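Local coordinates for putative glyoxalase superfamily protein (Ralstonia eutropha, PDB 3IUZ) that probably acts as an iron(II)-dependent dioxygenase that decarboxylates 2-oxoadipate to 2-hydroxyglutarate, at residues 24-29 / 52-57; 65-70 / 239-244; 172-177 / 190-195; 211-216 / 292-297; 229-234 / 296-301. All coordinates share one frame; numbering follows the deposited sequence.

Contact 1. Residues 24-29 / 52-57; sequences SLVSVP and VLFAGI
The ring of Phe54 is met along one edge by Leu25 and from an oblique direction by Val26. Leu25 brings its CD2 methyl near the ring plane, 4.2 Å from Phe54 CE2. Val26 comes closer but sits squarely over neither face nor edge: its CG2 lies 3.8 Å from Phe54 CE2 and 3.9 Å from Phe54 CD2, so the methyl is about equally near both atoms of the CD2-CE2 bond. Phe54 also meets Phe80, planes about 50° apart, and touches Val78 and Tyr303.

The backbones themselves stand well apart, with Val26 CA 9.2 Å from Phe54 CA, and the long phenylalanine spans most of that gap. Its CG is anti to the backbone N (chi1 -176°), which swings the ring off helix 42-60 toward the place where helix 16-25 ends. Leu25 is the last helical residue there and Val26 the first to leave helical geometry. Two successive residues can therefore offer a methyl to the same ring, a leucine reaching out on its longer chain and a beta-branched valine held close to its backbone. Backbone hydrogen bonds between Val78 and both Leu25 and Ser27 fix the path of this turn, and Val26 also rests on Met51, one helical turn before Phe54.

All three touching residues are buried, and no hydrogen bond or charge passes between the segments. The contact thus depends on van der Waals fit and the exclusion of water, which suits aliphatic and aromatic side chains and fixes no direction as a hydrogen bond would.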
# COMPACT_ATOMS: atom_id res chain seq x y z
N SER A 24 11.03 10.06 -13.54
CA SER A 24 11.54 9.39 -14.71
C SER A 24 11.17 7.90 -14.69
O SER A 24 11.12 7.28 -15.73
CB SER A 24 13.04 9.57 -14.85
OG SER A 24 13.67 8.71 -13.94
N LEU A 25 10.85 7.35 -13.52
CA LEU A 25 10.61 5.91 -13.38
C LEU A 25 9.11 5.53 -13.56
O LEU A 25 8.80 4.61 -14.31
CB LEU A 25 11.05 5.44 -12.00
CG LEU A 25 10.79 3.99 -11.64
CD1 LEU A 25 11.57 3.03 -12.55
CD2 LEU A 25 11.08 3.80 -10.10
N VAL A 26 8.24 6.24 -12.85
CA VAL A 26 6.84 5.86 -12.70
C VAL A 26 5.95 6.70 -13.62
O VAL A 26 5.92 7.93 -13.50
CB VAL A 26 6.38 6.06 -11.27
CG1 VAL A 26 4.90 5.61 -11.11
CG2 VAL A 26 7.29 5.28 -10.32
N SER A 27 5.23 6.03 -14.52
CA SER A 27 4.33 6.75 -15.43
C SER A 27 3.24 7.44 -14.69
O SER A 27 2.66 6.89 -13.72
CB SER A 27 3.67 5.83 -16.43
OG SER A 27 4.65 5.31 -17.28
N VAL A 28 2.92 8.64 -15.15
CA VAL A 28 1.76 9.34 -14.67
C VAL A 28 0.69 9.10 -15.69
O VAL A 28 0.86 9.37 -16.88
CB VAL A 28 2.04 10.88 -14.49
CG1 VAL A 28 0.76 11.62 -14.17
CG2 VAL A 28 3.05 11.11 -13.42
N PRO A 29 -0.47 8.65 -15.25
CA PRO A 29 -1.54 8.47 -16.25
C PRO A 29 -1.94 9.77 -16.94
O PRO A 29 -1.90 10.85 -16.33
CB PRO A 29 -2.71 7.94 -15.42
CG PRO A 29 -2.40 8.29 -14.00
CD PRO A 29 -0.93 8.49 -13.86
N VAL A 52 4.40 8.78 -3.68
CA VAL A 52 5.19 8.96 -2.49
C VAL A 52 5.21 7.65 -1.74
O VAL A 52 6.28 7.21 -1.28
CB VAL A 52 4.68 10.14 -1.63
CG1 VAL A 52 5.42 10.17 -0.29
CG2 VAL A 52 4.81 11.45 -2.43
N LEU A 53 4.05 6.97 -1.71
CA LEU A 53 3.94 5.72 -0.99
C LEU A 53 4.76 4.60 -1.69
O LEU A 53 5.40 3.79 -1.04
CB LEU A 53 2.45 5.31 -0.81
CG LEU A 53 1.64 6.17 0.18
CD1 LEU A 53 0.14 5.76 0.16
CD2 LEU A 53 2.25 6.09 1.61
N PHE A 54 4.71 4.59 -3.00
CA PHE A 54 5.54 3.74 -3.84
C PHE A 54 7.04 3.96 -3.56
O PHE A 54 7.77 3.00 -3.31
CB PHE A 54 5.21 3.96 -5.32
CG PHE A 54 5.96 3.02 -6.25
CD1 PHE A 54 5.53 1.72 -6.43
CD2 PHE A 54 7.11 3.43 -6.91
CE1 PHE A 54 6.22 0.83 -7.28
CE2 PHE A 54 7.84 2.53 -7.72
CZ PHE A 54 7.36 1.23 -7.95
N ALA A 55 7.48 5.20 -3.52
CA ALA A 55 8.85 5.48 -3.17
C ALA A 55 9.23 4.93 -1.79
O ALA A 55 10.37 4.46 -1.59
CB ALA A 55 9.13 6.95 -3.26
N GLY A 56 8.28 4.99 -0.86
CA GLY A 56 8.42 4.42 0.48
C GLY A 56 8.55 2.90 0.43
O GLY A 56 9.35 2.31 1.18
N ILE A 57 7.82 2.24 -0.46
CA ILE A 57 7.99 0.77 -0.66
C ILE A 57 9.38 0.47 -1.14
O ILE A 57 10.04 -0.42 -0.61
CB ILE A 57 7.00 0.12 -1.64
CG1 ILE A 57 5.97 -0.70 -0.88
CG2 ILE A 57 7.71 -0.87 -2.66
CD1 ILE A 57 6.53 -1.73 0.01

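Contact 2. Residues 65-70 / 239-244; sequences RAYTDD and ATDRVD
Tyr67 and Asp241 approach each other at about a right angle, the tyrosine reaching out from helix 62-73 and the aspartate from strand 238-242. Ring and carboxylate planes are turned 67° apart. Asp241 OD2 comes obliquely to the ring, 3.4 Å from Tyr67 CE2, yet stays 4.1 Å from Tyr67 OH, too far for a direct bond. A water fills the step: it lies in the ring plane at the phenol edge, 2.7 Å from Tyr67 OH, and 2.6 Å from Asp241 OD2. Both side chains carry CG anti to the backbone N (chi1 174° for Tyr67), which sends them out across the gap between helix and strand. At the margin Val243 CG1 only brushes Tyr67 OH, at 4.5 Å.

The carboxylate has other partners as well. Tyr303 OH bonds to OD2 and the backbone N of Val79 to OD1, while Phe305 meets the Tyr67 ring edge-to-face.

Tyrosine fits because its apolar ring can lie in a buried layer while its hydroxyl still reaches the bound water; aspartate fits because its short chain keeps the carboxylate close to the strand. The chemistry implies a buried polar link through one bound water, with both carboxylate oxygens satisfied.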
# COMPACT_ATOMS: atom_id res chain seq x y z
N ARG A 65 13.79 -2.15 -5.53
CA ARG A 65 14.73 -1.11 -5.88
C ARG A 65 15.69 -1.56 -6.99
O ARG A 65 15.95 -0.78 -7.92
CB ARG A 65 15.48 -0.68 -4.62
CG ARG A 65 16.18 0.67 -4.68
CD ARG A 65 16.39 1.22 -3.27
NE ARG A 65 17.29 0.38 -2.45
CZ ARG A 65 16.98 -0.27 -1.30
NH1 ARG A 65 15.75 -0.24 -0.74
NH2 ARG A 65 17.93 -0.98 -0.69
N ALA A 66 16.16 -2.81 -6.93
CA ALA A 66 17.03 -3.39 -7.97
C ALA A 66 16.39 -3.43 -9.34
O ALA A 66 16.98 -2.99 -10.36
CB ALA A 66 17.45 -4.85 -7.58
N TYR A 67 15.18 -3.99 -9.36
CA TYR A 67 14.37 -4.03 -10.56
C TYR A 67 14.15 -2.62 -11.13
O TYR A 67 14.42 -2.37 -12.31
CB TYR A 67 13.01 -4.72 -10.33
CG TYR A 67 12.15 -4.61 -11.58
CD1 TYR A 67 12.40 -5.43 -12.67
CD2 TYR A 67 11.13 -3.64 -11.70
CE1 TYR A 67 11.67 -5.30 -13.85
CE2 TYR A 67 10.40 -3.51 -12.87
CZ TYR A 67 10.67 -4.35 -13.93
OH TYR A 67 9.99 -4.23 -15.08
N THR A 68 13.68 -1.70 -10.30
CA THR A 68 13.34 -0.39 -10.81
C THR A 68 14.59 0.40 -11.19
O THR A 68 14.54 1.19 -12.14
CB THR A 68 12.49 0.43 -9.81
OG1 THR A 68 13.19 0.55 -8.58
CG2 THR A 68 11.08 -0.20 -9.58
N ASP A 69 15.73 0.19 -10.48
CA ASP A 69 17.00 0.79 -10.94
C ASP A 69 17.35 0.38 -12.40
O ASP A 69 17.81 1.20 -13.21
CB ASP A 69 18.15 0.41 -10.02
CG ASP A 69 18.17 1.19 -8.70
OD1 ASP A 69 17.38 2.16 -8.53
OD2 ASP A 69 18.97 0.82 -7.81
N ASP A 70 17.14 -0.89 -12.74
CA ASP A 70 17.36 -1.34 -14.10
C ASP A 70 16.36 -0.66 -15.06
O ASP A 70 16.70 -0.30 -16.17
CB ASP A 70 17.17 -2.85 -14.25
CG ASP A 70 18.30 -3.66 -13.66
OD1 ASP A 70 19.33 -3.11 -13.17
OD2 ASP A 70 18.13 -4.90 -13.71
N ALA A 239 3.74 -3.56 -3.48
CA ALA A 239 3.36 -2.73 -4.60
C ALA A 239 3.43 -3.56 -5.86
O ALA A 239 4.30 -4.43 -5.98
CB ALA A 239 4.27 -1.54 -4.75
N THR A 240 2.58 -3.22 -6.82
CA THR A 240 2.45 -3.99 -8.04
C THR A 240 2.60 -3.13 -9.27
O THR A 240 2.07 -2.00 -9.34
CB THR A 240 1.10 -4.71 -8.06
OG1 THR A 240 1.01 -5.52 -6.89
CG2 THR A 240 0.88 -5.61 -9.32
N ASP A 241 3.27 -3.69 -10.26
CA ASP A 241 3.73 -2.94 -11.44
C ASP A 241 3.03 -3.63 -12.59
O ASP A 241 3.14 -4.85 -12.75
CB ASP A 241 5.27 -3.06 -11.51
CG ASP A 241 5.91 -2.37 -12.70
OD1 ASP A 241 5.22 -1.85 -13.61
OD2 ASP A 241 7.18 -2.35 -12.71
N ARG A 242 2.30 -2.84 -13.38
CA ARG A 242 1.52 -3.37 -14.49
C ARG A 242 2.38 -3.45 -15.75
O ARG A 242 2.82 -2.40 -16.27
CB ARG A 242 0.27 -2.52 -14.76
CG ARG A 242 -0.64 -3.14 -15.81
CD ARG A 242 -1.80 -2.17 -16.19
NE ARG A 242 -2.54 -1.73 -15.00
CZ ARG A 242 -3.43 -0.76 -14.97
NH1 ARG A 242 -3.65 -0.04 -16.06
NH2 ARG A 242 -4.09 -0.49 -13.84
N VAL A 243 2.63 -4.67 -16.21
CA VAL A 243 3.55 -4.93 -17.32
C VAL A 243 2.83 -5.65 -18.43
O VAL A 243 1.73 -6.22 -18.24
CB VAL A 243 4.82 -5.73 -16.87
CG1 VAL A 243 5.62 -4.92 -15.81
CG2 VAL A 243 4.45 -7.13 -16.28
N ASP A 244 3.44 -5.63 -19.63
CA ASP A 244 2.83 -6.25 -20.80
C ASP A 244 2.78 -7.75 -20.70
O ASP A 244 1.87 -8.36 -21.25
CB ASP A 244 3.63 -5.96 -22.07
CG ASP A 244 3.55 -4.50 -22.51
OD1 ASP A 244 2.56 -3.80 -22.18
OD2 ASP A 244 4.50 -4.08 -23.21
O HOH W 1 8.22 -2.13 -15.09

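Contact 3. Residues 172-177 / 190-195; sequences TPRAQT and VADGAE
A side-on, two-nitrogen salt bridge between Arg174 and Glu195 ties together the two antiparallel helices of a surface helical hairpin, 173-185 and 190-200. This is the tight part of the contact. Arg174 NE lies 2.9 Å from Glu195 OE2 and Arg174 NH2 3.0 Å from Glu195 OE1, the latter bond almost straight at 178°. Both oxygens lie in the guanidinium plane, but the carboxylate is twisted 37° against it, so OE2 is met from above its own plane and OE1 on its syn side, though also tilted out of that plane. Glu195 is fully extended; Arg174 bends at chi2 (72°), which lays its NE and NH2 edge alongside the acid. Long, charged chains suit this exposed site, and their aliphatic parts rest on Leu199 and Leu178 respectively.

Thr172 N-caps the first helix, its OG1 accepting from Ala175 N at 3.1 Å.

The looser part is at Asp192, one helical turn before Glu195. It may add to the negative potential round the arginine but makes no salt bridge, its OD1 staying 4.1 Å from Arg174 NH2. A water between them accepts from Arg174 NH2 at 3.1 Å and donates to Asp192 OD1 at 2.7 Å.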
# COMPACT_ATOMS: atom_id res chain seq x y z
N THR A 172 -4.62 12.96 11.63
CA THR A 172 -4.67 14.09 12.51
C THR A 172 -5.86 15.02 12.14
O THR A 172 -6.44 14.91 11.05
CB THR A 172 -3.38 14.90 12.41
OG1 THR A 172 -3.34 15.61 11.17
CG2 THR A 172 -2.11 14.02 12.61
N PRO A 173 -6.18 15.99 13.02
CA PRO A 173 -7.27 16.91 12.71
C PRO A 173 -7.01 17.76 11.49
O PRO A 173 -7.93 18.07 10.75
CB PRO A 173 -7.37 17.79 13.94
CG PRO A 173 -6.58 17.11 15.04
CD PRO A 173 -5.78 16.03 14.44
N ARG A 174 -5.76 18.17 11.31
CA ARG A 174 -5.39 18.94 10.15
C ARG A 174 -5.54 18.07 8.89
O ARG A 174 -5.96 18.57 7.84
CB ARG A 174 -3.96 19.43 10.31
CG ARG A 174 -3.47 20.22 9.12
CD ARG A 174 -4.13 21.60 9.01
NE ARG A 174 -3.57 22.31 7.87
CZ ARG A 174 -4.14 23.34 7.26
NH1 ARG A 174 -5.31 23.86 7.68
NH2 ARG A 174 -3.56 23.84 6.22
N ALA A 175 -5.17 16.78 9.00
CA ALA A 175 -5.29 15.86 7.86
C ALA A 175 -6.77 15.79 7.46
O ALA A 175 -7.12 15.85 6.27
CB ALA A 175 -4.76 14.43 8.21
N GLN A 176 -7.63 15.64 8.45
CA GLN A 176 -9.07 15.53 8.18
C GLN A 176 -9.65 16.81 7.65
O GLN A 176 -10.53 16.77 6.81
CB GLN A 176 -9.81 15.08 9.42
CG GLN A 176 -9.43 13.66 9.84
CD GLN A 176 -10.22 13.14 11.03
OE1 GLN A 176 -11.48 13.10 11.02
NE2 GLN A 176 -9.49 12.65 12.05
N THR A 177 -9.17 17.96 8.15
CA THR A 177 -9.57 19.25 7.62
C THR A 177 -9.34 19.34 6.12
O THR A 177 -10.25 19.72 5.32
CB THR A 177 -8.78 20.38 8.32
OG1 THR A 177 -9.07 20.36 9.73
CG2 THR A 177 -9.13 21.76 7.71
N VAL A 190 -1.92 23.93 -4.29
CA VAL A 190 -0.86 22.97 -4.42
C VAL A 190 -0.16 22.83 -3.05
O VAL A 190 0.14 21.72 -2.63
CB VAL A 190 0.11 23.28 -5.59
CG1 VAL A 190 1.30 22.31 -5.58
CG2 VAL A 190 -0.62 23.24 -6.97
N ALA A 191 0.05 23.94 -2.32
CA ALA A 191 0.68 23.86 -1.00
C ALA A 191 -0.14 22.98 -0.05
O ALA A 191 0.41 22.16 0.66
CB ALA A 191 0.85 25.27 -0.40
N ASP A 192 -1.45 23.18 -0.02
CA ASP A 192 -2.30 22.42 0.89
C ASP A 192 -2.36 20.95 0.50
O ASP A 192 -2.43 20.08 1.35
CB ASP A 192 -3.73 22.98 0.98
CG ASP A 192 -3.84 24.28 1.78
OD1 ASP A 192 -2.82 24.75 2.34
OD2 ASP A 192 -4.97 24.81 1.84
N GLY A 193 -2.36 20.67 -0.79
CA GLY A 193 -2.28 19.29 -1.25
C GLY A 193 -0.99 18.58 -0.88
O GLY A 193 -1.01 17.40 -0.52
N ALA A 194 0.12 19.30 -1.00
CA ALA A 194 1.43 18.81 -0.60
C ALA A 194 1.42 18.56 0.91
O ALA A 194 1.96 17.55 1.37
CB ALA A 194 2.55 19.82 -0.97
N GLU A 195 0.79 19.47 1.67
CA GLU A 195 0.70 19.30 3.12
C GLU A 195 -0.14 18.08 3.44
O GLU A 195 0.28 17.23 4.26
CB GLU A 195 0.10 20.54 3.79
CG GLU A 195 -0.06 20.40 5.29
CD GLU A 195 -0.72 21.62 5.92
OE1 GLU A 195 -1.05 22.63 5.22
OE2 GLU A 195 -0.89 21.57 7.15
O HOH W 2 -3.29 26.41 4.47

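Contact 4. Residues 211-216 / 292-297; sequences PRLADY and ETVERD
Leu213 lays its CD2 methyl over one face of the Arg296 guanidinium, 3.6 Å from Arg296 NH2 and 4.0 Å from Arg296 CZ. The two side chains run at about a right angle, so the leucine presents one branch tip to the flat group. The same methyl touches Val294 CG2 at 4.2 Å and covers two residues on one side of the strand. Alternation along the strand explains this: Val294 and Arg296 point to the helix, while Glu295 between them points away and pairs with Arg283.

Arg296 folds back on its own strand. A bend at chi2 (-76°) returns the guanidinium toward the preceding peptide, where NH1 donates to Glu295 O at 3.2 Å, in the guanidinium plane but 46° above that of the carbonyl. This bond is consistent with a guanidinium held with one face to the leucine. Arginine suits an exposed position because its face accepts a methyl while its rim stays polar; leucine supplies that methyl, and valine gives it a second apolar neighbour.

Leu213 opens helix 213-222 after its N-cap residue, Arg212. A backbone bond ties Leu213 to Ile287 of strand 281-287, antiparallel to strand 293-306, and Phe286 touches both Leu213 and Arg296.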
# COMPACT_ATOMS: atom_id res chain seq x y z
N PRO A 211 5.60 -5.03 19.65
CA PRO A 211 4.93 -6.13 20.32
C PRO A 211 5.88 -7.06 21.08
O PRO A 211 7.08 -7.10 20.80
CB PRO A 211 4.35 -6.92 19.16
CG PRO A 211 5.31 -6.74 18.11
CD PRO A 211 5.78 -5.30 18.23
N ARG A 212 5.29 -7.83 22.00
CA ARG A 212 6.02 -8.84 22.77
C ARG A 212 6.38 -9.98 21.85
O ARG A 212 5.59 -10.40 21.02
CB ARG A 212 5.14 -9.39 23.87
CG ARG A 212 4.90 -8.38 24.95
CD ARG A 212 3.98 -8.87 26.01
NE ARG A 212 3.57 -7.70 26.78
CZ ARG A 212 2.70 -7.70 27.78
NH1 ARG A 212 2.15 -8.85 28.19
NH2 ARG A 212 2.41 -6.54 28.38
N LEU A 213 7.59 -10.49 22.00
CA LEU A 213 8.04 -11.55 21.16
C LEU A 213 7.10 -12.74 21.32
O LEU A 213 6.71 -13.37 20.33
CB LEU A 213 9.49 -11.91 21.51
CG LEU A 213 10.06 -13.12 20.74
CD1 LEU A 213 10.08 -12.85 19.27
CD2 LEU A 213 11.46 -13.47 21.21
N ALA A 214 6.74 -13.02 22.57
CA ALA A 214 5.81 -14.12 22.88
C ALA A 214 4.47 -14.00 22.17
O ALA A 214 3.93 -15.00 21.75
CB ALA A 214 5.60 -14.23 24.38
N ASP A 215 3.95 -12.78 22.02
CA ASP A 215 2.66 -12.62 21.35
C ASP A 215 2.81 -12.81 19.85
O ASP A 215 1.96 -13.45 19.21
CB ASP A 215 2.04 -11.23 21.66
CG ASP A 215 1.59 -11.12 23.08
OD1 ASP A 215 1.37 -12.19 23.72
OD2 ASP A 215 1.47 -9.99 23.56
N TYR A 216 3.91 -12.28 19.31
CA TYR A 216 4.25 -12.47 17.89
C TYR A 216 4.26 -13.95 17.56
O TYR A 216 3.63 -14.41 16.58
CB TYR A 216 5.61 -11.82 17.52
CG TYR A 216 6.10 -12.25 16.15
CD1 TYR A 216 5.54 -11.72 15.00
CD2 TYR A 216 7.11 -13.22 16.01
CE1 TYR A 216 5.97 -12.11 13.74
CE2 TYR A 216 7.55 -13.64 14.71
CZ TYR A 216 7.01 -13.09 13.59
OH TYR A 216 7.40 -13.50 12.31
N GLU A 292 12.98 -6.61 28.09
CA GLU A 292 14.05 -6.13 27.19
C GLU A 292 13.65 -6.06 25.70
O GLU A 292 12.72 -6.74 25.27
CB GLU A 292 15.33 -6.98 27.36
CG GLU A 292 15.37 -8.37 26.67
CD GLU A 292 14.47 -9.41 27.32
OE1 GLU A 292 13.61 -9.05 28.16
OE2 GLU A 292 14.59 -10.59 26.96
N THR A 293 14.32 -5.21 24.93
CA THR A 293 14.11 -5.12 23.49
C THR A 293 15.02 -6.11 22.83
O THR A 293 16.23 -6.10 23.09
CB THR A 293 14.43 -3.75 22.92
OG1 THR A 293 13.60 -2.78 23.55
CG2 THR A 293 14.13 -3.69 21.40
N VAL A 294 14.44 -7.00 22.03
CA VAL A 294 15.20 -7.98 21.25
C VAL A 294 14.86 -7.77 19.78
O VAL A 294 13.91 -7.09 19.44
CB VAL A 294 14.89 -9.42 21.67
CG1 VAL A 294 15.13 -9.61 23.20
CG2 VAL A 294 13.49 -9.78 21.29
N GLU A 295 15.64 -8.33 18.88
CA GLU A 295 15.40 -8.12 17.46
C GLU A 295 15.29 -9.44 16.77
O GLU A 295 15.92 -10.39 17.16
CB GLU A 295 16.55 -7.31 16.85
CG GLU A 295 16.66 -5.88 17.40
CD GLU A 295 17.52 -4.99 16.55
OE1 GLU A 295 18.37 -5.50 15.79
OE2 GLU A 295 17.32 -3.76 16.60
N ARG A 296 14.51 -9.48 15.71
CA ARG A 296 14.44 -10.65 14.86
C ARG A 296 14.30 -10.20 13.42
O ARG A 296 13.83 -9.09 13.13
CB ARG A 296 13.22 -11.49 15.23
CG ARG A 296 13.31 -12.20 16.54
CD ARG A 296 14.23 -13.41 16.42
NE ARG A 296 14.09 -14.27 17.57
CZ ARG A 296 14.57 -14.01 18.78
NH1 ARG A 296 15.24 -12.88 19.04
NH2 ARG A 296 14.39 -14.90 19.75
N ASP A 297 14.69 -11.09 12.52
CA ASP A 297 14.56 -10.89 11.08
C ASP A 297 13.26 -11.54 10.64
O ASP A 297 13.04 -12.73 10.90
CB ASP A 297 15.74 -11.51 10.35
CG ASP A 297 17.08 -10.95 10.84
OD1 ASP A 297 17.41 -9.80 10.48
OD2 ASP A 297 17.76 -11.67 11.57

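Contact 5. Residues 229-234 / 296-301; sequences IATEGN and RDVPGS
Glu232, ending helix 224-232, runs from CB toward Val298 and the loop residues beyond. Its CG sits anti to the carbonyl carbon (chi1 -52°), a loose 4.5 Å from Pro299 O, and a bend at chi2 (-52°) curls the carboxylate back beside its own helix. There OE2 receives a 2.6 Å hydrogen bond from Thr231 OG1 on its anti lone pair, passes Val298 CG2 at 4.4 Å and forms a salt bridge with Arg284 NE. OE1 accepts from a water at 2.5 Å, and the same water donates to Ser301 OG at 2.7 Å.

Thr231 and Val298 meet tip to tip, Thr231 OG1 being 3.9 Å from Val298 CG2. A second water donates both to Thr231 OG1, at 2.8 Å, and to Pro299 O, at 2.9 Å. Waters, not direct hydrogen bonds, link the segments. Threonine suits the spot because its hydroxyl donates to the acid and accepts from the water, valine by filling the buried strand side.

Gly233, with positive phi, leads out of the helix toward strand 238-242, parallel to strand 293-306. A helix end packed on a curled mixed sheet is consistent with the family's expected glyoxalase-like fold.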
# COMPACT_ATOMS: atom_id res chain seq x y z
N ILE A 229 1.18 -8.62 10.24
CA ILE A 229 0.52 -7.40 10.69
C ILE A 229 1.08 -6.93 12.02
O ILE A 229 1.31 -5.75 12.23
CB ILE A 229 -1.02 -7.54 10.75
CG1 ILE A 229 -1.57 -7.89 9.36
CG2 ILE A 229 -1.61 -6.23 11.30
CD1 ILE A 229 -3.06 -8.24 9.30
N ALA A 230 1.37 -7.87 12.92
CA ALA A 230 1.95 -7.51 14.18
C ALA A 230 3.25 -6.74 14.07
O ALA A 230 3.55 -5.88 14.90
CB ALA A 230 2.10 -8.77 15.08
N THR A 231 4.05 -7.03 13.04
CA THR A 231 5.34 -6.38 12.92
C THR A 231 5.25 -5.16 12.00
O THR A 231 5.93 -4.17 12.24
CB THR A 231 6.49 -7.35 12.43
OG1 THR A 231 6.39 -7.55 11.01
CG2 THR A 231 6.45 -8.68 13.16
N GLU A 232 4.44 -5.25 10.95
CA GLU A 232 4.38 -4.18 9.92
C GLU A 232 3.16 -3.24 9.99
O GLU A 232 3.14 -2.18 9.36
CB GLU A 232 4.38 -4.80 8.50
CG GLU A 232 5.50 -5.79 8.24
CD GLU A 232 6.84 -5.20 8.59
OE1 GLU A 232 7.27 -4.30 7.83
OE2 GLU A 232 7.42 -5.64 9.62
N GLY A 233 2.15 -3.62 10.76
CA GLY A 233 0.93 -2.81 10.89
C GLY A 233 0.25 -2.55 9.56
O GLY A 233 0.05 -3.50 8.76
N ASN A 234 -0.07 -1.28 9.31
CA ASN A 234 -0.74 -0.87 8.08
C ASN A 234 0.20 -0.43 6.96
O ASN A 234 -0.26 0.15 5.96
CB ASN A 234 -1.72 0.26 8.37
CG ASN A 234 -2.66 -0.04 9.53
OD1 ASN A 234 -2.80 0.78 10.45
ND2 ASN A 234 -3.34 -1.18 9.49
N ARG A 296 14.51 -9.48 15.71
CA ARG A 296 14.44 -10.65 14.86
C ARG A 296 14.30 -10.20 13.42
O ARG A 296 13.83 -9.09 13.13
CB ARG A 296 13.22 -11.49 15.23
CG ARG A 296 13.31 -12.20 16.54
CD ARG A 296 14.23 -13.41 16.42
NE ARG A 296 14.09 -14.27 17.57
CZ ARG A 296 14.57 -14.01 18.78
NH1 ARG A 296 15.24 -12.88 19.04
NH2 ARG A 296 14.39 -14.90 19.75
N ASP A 297 14.69 -11.09 12.52
CA ASP A 297 14.56 -10.89 11.08
C ASP A 297 13.26 -11.54 10.64
O ASP A 297 13.04 -12.73 10.90
CB ASP A 297 15.74 -11.51 10.35
CG ASP A 297 17.08 -10.95 10.84
OD1 ASP A 297 17.41 -9.80 10.48
OD2 ASP A 297 17.76 -11.67 11.57
N VAL A 298 12.37 -10.76 10.03
CA VAL A 298 11.04 -11.30 9.73
C VAL A 298 10.72 -10.89 8.29
O VAL A 298 11.38 -10.02 7.76
CB VAL A 298 9.98 -10.72 10.73
CG1 VAL A 298 10.23 -11.18 12.14
CG2 VAL A 298 9.89 -9.15 10.63
N PRO A 299 9.70 -11.51 7.67
CA PRO A 299 9.36 -11.12 6.30
C PRO A 299 8.82 -9.70 6.25
O PRO A 299 7.99 -9.34 7.09
CB PRO A 299 8.26 -12.10 5.93
CG PRO A 299 8.46 -13.24 6.78
CD PRO A 299 8.95 -12.69 8.09
N GLY A 300 9.29 -8.94 5.27
CA GLY A 300 8.86 -7.59 5.08
C GLY A 300 7.85 -7.60 3.93
O GLY A 300 6.98 -8.46 3.82
N SER A 301 8.02 -6.66 3.05
CA SER A 301 7.11 -6.46 1.92
C SER A 301 7.75 -6.91 0.62
O SER A 301 8.94 -7.26 0.59
CB SER A 301 6.76 -4.98 1.90
OG SER A 301 6.06 -4.65 3.09
O HOH W 3 6.69 -9.97 9.58
O HOH W 4 7.29 -3.78 5.35

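Overall arrangement
Contacts 2, 4 and 5 all reach one mixed sheet, through neighbouring strands 238-242 and 293-306. Contacts 4 and 5 share Arg296 and Asp297, their centres about 11 Å apart, and are joined by Tyr216, whose CE1 lies 3.5 Å from Thr231 CG2. Contacts 1 and 2, centres about 10 Å apart, merge where Leu25 CD1 packs 3.5 Å from Thr68 O and Phe54 CD1 3.9 Å from Ala239 CB. Ile57 CD1 in turn reaches Ser301 CB at 3.8 Å, linking contact 1 to contact 5. Contact 3 stands apart on the helical surface, its nearest atoms about 8 Å from contact 1. No iron or substrate site is located by these five contacts.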